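Local coordinates for protein nucleoporin NUP159 (Saccharomyces cerevisiae, PDB 1XIP) that forms part of the nuclear pore complex, its N-terminal beta-propeller tethering the helicase Dbp5 to the pore for mRNA export, at residues A[66-71]-A[373-378]. Sequence-based numbering, arbitrary orientation.
Sequences QLLRDH and GSLQIV
Arg69, whose CA and CG meet Ile377 across the contact, carries its guanidinium off to Thr346, where NH1 hydrogen-bonds to OG1. In this beta-propeller domain, helix 65-73 follows strand 59-64 of the blade formed by residues 43-86, while strand 374-381 belongs to the closing blade, where it pairs on one flank with N-terminal strand 18-26 and on the other with 365-370. This pairing of chain ends is the propeller's Velcro closure, and the helix lies against a face of the sheet that contains it.

The interface is apolar and small, burying 142 Å² summed over both segments. Strand alternation turns the CB atoms of Leu375 and Ile377 toward the helix, whereas Gln376 projects from the other face and gives NE2 to the carbonyl of Val324. The CA atoms of Arg69 and Ile377 are 7.9 Å apart; Leu68 CA and Leu375 CA are separated by 9.4 Å, a span bridged by both leucine side chains. Leu68 leaves the helix across the line to the strand, and with CG anti to the backbone N (chi1 178°) its tip closes in, CD2 lying 4.3 Å from CD1 of Leu375. Tyr367 of the adjacent strand touches all four contacting side chains, while Ile72 packs against Leu375 and Ile377, extending the apolar patch along the helix. Lys25 of strand 18-26 adds a hydrogen bond from NZ to the carbonyl oxygen of His71. With CD1 anti to CA about the CB-CG1 bond (chi2 -180°), Ile377 rests its terminal methyl on the helix backbone: CD1 stops 4.0 Å from CA of Arg69.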
ATOM      1  N   GLN A  66       0.092  -6.387  21.440  1.00 18.87           N
ATOM      2  CA  GLN A  66       0.142  -5.582  22.670  1.00 19.53           C
ATOM      3  C   GLN A  66       1.587  -5.243  23.028  1.00 18.91           C
ATOM      4  O   GLN A  66       1.862  -4.167  23.531  1.00 18.25           O
ATOM      5  CB  GLN A  66      -0.533  -6.297  23.840  1.00 19.82           C
ATOM      6  CG  GLN A  66      -0.733  -5.446  25.095  1.00 23.31           C
ATOM      7  CD  GLN A  66      -1.612  -4.218  24.858  1.00 27.74           C
ATOM      8  OE1 GLN A  66      -1.166  -3.079  25.041  1.00 29.14           O
ATOM      9  NE2 GLN A  66      -2.859  -4.449  24.448  1.00 29.78           N
ATOM     10  N   LEU A  67       2.496  -6.175  22.742  1.00 18.87           N
ATOM     11  CA  LEU A  67       3.914  -5.996  23.002  1.00 18.94           C
ATOM     12  C   LEU A  67       4.483  -4.893  22.133  1.00 18.74           C
ATOM     13  O   LEU A  67       5.156  -3.994  22.627  1.00 19.38           O
ATOM     14  CB  LEU A  67       4.673  -7.294  22.760  1.00 19.10           C
ATOM     15  CG  LEU A  67       5.570  -7.864  23.862  1.00 20.19           C
ATOM     16  CD1 LEU A  67       6.300  -6.750  24.593  1.00 22.72           C
ATOM     17  CD2 LEU A  67       4.763  -8.710  24.845  1.00 20.23           C
ATOM     18  N   LEU A  68       4.196  -4.943  20.845  1.00 18.26           N
ATOM     19  CA  LEU A  68       4.705  -3.941  19.929  1.00 18.28           C
ATOM     20  C   LEU A  68       4.176  -2.556  20.286  1.00 18.69           C
ATOM     21  O   LEU A  68       4.927  -1.584  20.320  1.00 18.23           O
ATOM     22  CB  LEU A  68       4.339  -4.315  18.501  1.00 18.26           C
ATOM     23  CG  LEU A  68       4.734  -3.359  17.390  1.00 17.97           C
ATOM     24  CD1 LEU A  68       6.240  -3.236  17.309  1.00 16.01           C
ATOM     25  CD2 LEU A  68       4.115  -3.833  16.052  1.00 18.04           C
ATOM     26  N   ARG A  69       2.884  -2.474  20.576  1.00 19.53           N
ATOM     27  CA  ARG A  69       2.302  -1.216  21.007  1.00 20.52           C
ATOM     28  C   ARG A  69       3.076  -0.659  22.201  1.00 20.70           C
ATOM     29  O   ARG A  69       3.549   0.468  22.154  1.00 21.56           O
ATOM     30  CB  ARG A  69       0.822  -1.383  21.339  1.00 20.74           C
ATOM     31  CG  ARG A  69       0.056  -0.076  21.345  1.00 22.69           C
ATOM     32  CD  ARG A  69      -0.536   0.258  22.707  1.00 27.99           C
ATOM     33  NE  ARG A  69      -0.834   1.685  22.910  1.00 30.06           N
ATOM     34  CZ  ARG A  69      -2.055   2.229  22.824  1.00 30.42           C
ATOM     35  NH1 ARG A  69      -3.108   1.472  22.505  1.00 29.73           N
ATOM     36  NH2 ARG A  69      -2.220   3.534  23.048  1.00 29.15           N
ATOM     37  N   ASP A  70       3.244  -1.479  23.238  1.00 20.61           N
ATOM     38  CA  ASP A  70       3.867  -1.072  24.490  1.00 20.01           C
ATOM     39  C   ASP A  70       5.340  -0.719  24.327  1.00 19.96           C
ATOM     40  O   ASP A  70       5.848   0.190  24.996  1.00 19.68           O
ATOM     41  CB  ASP A  70       3.726  -2.186  25.521  1.00 19.87           C
ATOM     42  CG  ASP A  70       2.328  -2.282  26.097  1.00 20.95           C
ATOM     43  OD1 ASP A  70       1.450  -1.481  25.711  1.00 21.55           O
ATOM     44  OD2 ASP A  70       2.004  -3.147  26.948  1.00 24.27           O
ATOM     45  N   HIS A  71       6.024  -1.457  23.459  1.00 19.83           N
ATOM     46  CA  HIS A  71       7.423  -1.184  23.146  1.00 19.71           C
ATOM     47  C   HIS A  71       7.585   0.211  22.525  1.00 20.29           C
ATOM     48  O   HIS A  71       8.489   0.966  22.878  1.00 19.84           O
ATOM     49  CB  HIS A  71       7.994  -2.262  22.214  1.00 18.54           C
ATOM     50  CG  HIS A  71       9.407  -2.007  21.794  1.00 18.20           C
ATOM     51  ND1 HIS A  71      10.469  -2.030  22.681  1.00 17.52           N
ATOM     52  CD2 HIS A  71       9.937  -1.710  20.583  1.00 17.22           C
ATOM     53  CE1 HIS A  71      11.588  -1.760  22.032  1.00 17.01           C
ATOM     54  NE2 HIS A  71      11.292  -1.560  20.757  1.00 16.54           N
ATOM     55  N   GLY A 373      13.483  -0.233   8.939  1.00 18.44           N
ATOM     56  CA  GLY A 373      13.026  -1.111  10.001  1.00 18.45           C
ATOM     57  C   GLY A 373      12.457  -0.359  11.183  1.00 18.99           C
ATOM     58  O   GLY A 373      12.183  -0.934  12.222  1.00 18.91           O
ATOM     59  N   SER A 374      12.301   0.949  11.032  1.00 19.86           N
ATOM     60  CA  SER A 374      11.688   1.755  12.064  1.00 20.14           C
ATOM     61  C   SER A 374      10.182   1.688  11.924  1.00 19.97           C
ATOM     62  O   SER A 374       9.660   1.649  10.808  1.00 19.72           O
ATOM     63  CB  SER A 374      12.170   3.190  11.966  1.00 20.07           C
ATOM     64  OG  SER A 374      11.864   3.887  13.161  1.00 23.38           O
ATOM     65  N   LEU A 375       9.487   1.649  13.059  1.00 20.03           N
ATOM     66  CA  LEU A 375       8.039   1.598  13.067  1.00 19.91           C
ATOM     67  C   LEU A 375       7.489   2.782  13.818  1.00 20.57           C
ATOM     68  O   LEU A 375       7.936   3.101  14.916  1.00 20.93           O
ATOM     69  CB  LEU A 375       7.513   0.286  13.686  1.00 19.80           C
ATOM     70  CG  LEU A 375       5.992   0.053  13.495  1.00 19.05           C
ATOM     71  CD1 LEU A 375       5.720  -1.290  12.965  1.00 18.90           C
ATOM     72  CD2 LEU A 375       5.197   0.275  14.743  1.00 20.08           C
ATOM     73  N   GLN A 376       6.487   3.405  13.226  1.00 21.67           N
ATOM     74  CA  GLN A 376       5.836   4.568  13.782  1.00 22.87           C
ATOM     75  C   GLN A 376       4.361   4.232  14.084  1.00 23.64           C
ATOM     76  O   GLN A 376       3.686   3.574  13.267  1.00 24.03           O
ATOM     77  CB  GLN A 376       5.921   5.673  12.760  1.00 22.62           C
ATOM     78  CG  GLN A 376       5.317   6.957  13.172  1.00 25.34           C
ATOM     79  CD  GLN A 376       5.313   7.995  12.046  1.00 29.56           C
ATOM     80  OE1 GLN A 376       5.723   7.700  10.897  1.00 30.37           O
ATOM     81  NE2 GLN A 376       4.848   9.211  12.364  1.00 30.54           N
ATOM     82  N   ILE A 377       3.870   4.654  15.250  1.00 23.90           N
ATOM     83  CA  ILE A 377       2.440   4.549  15.541  1.00 24.48           C
ATOM     84  C   ILE A 377       1.816   5.931  15.590  1.00 25.33           C
ATOM     85  O   ILE A 377       2.294   6.818  16.305  1.00 24.71           O
ATOM     86  CB  ILE A 377       2.145   3.801  16.868  1.00 24.20           C
ATOM     87  CG1 ILE A 377       2.634   2.352  16.815  1.00 23.86           C
ATOM     88  CG2 ILE A 377       0.635   3.842  17.177  1.00 23.14           C
ATOM     89  CD1 ILE A 377       2.359   1.575  18.092  1.00 21.02           C
ATOM     90  N   VAL A 378       0.732   6.092  14.836  1.00 26.59           N
ATOM     91  CA  VAL A 378       0.067   7.374  14.688  1.00 27.86           C
ATOM     92  C   VAL A 378      -1.454   7.196  14.905  1.00 29.19           C
ATOM     93  O   VAL A 378      -2.121   6.450  14.184  1.00 29.62           O
ATOM     94  CB  VAL A 378       0.397   7.992  13.288  1.00 27.54           C
ATOM     95  CG1 VAL A 378      -0.357   9.216  13.065  1.00 28.18           C
ATOM     96  CG2 VAL A 378       1.867   8.313  13.175  1.00 26.61           C
TER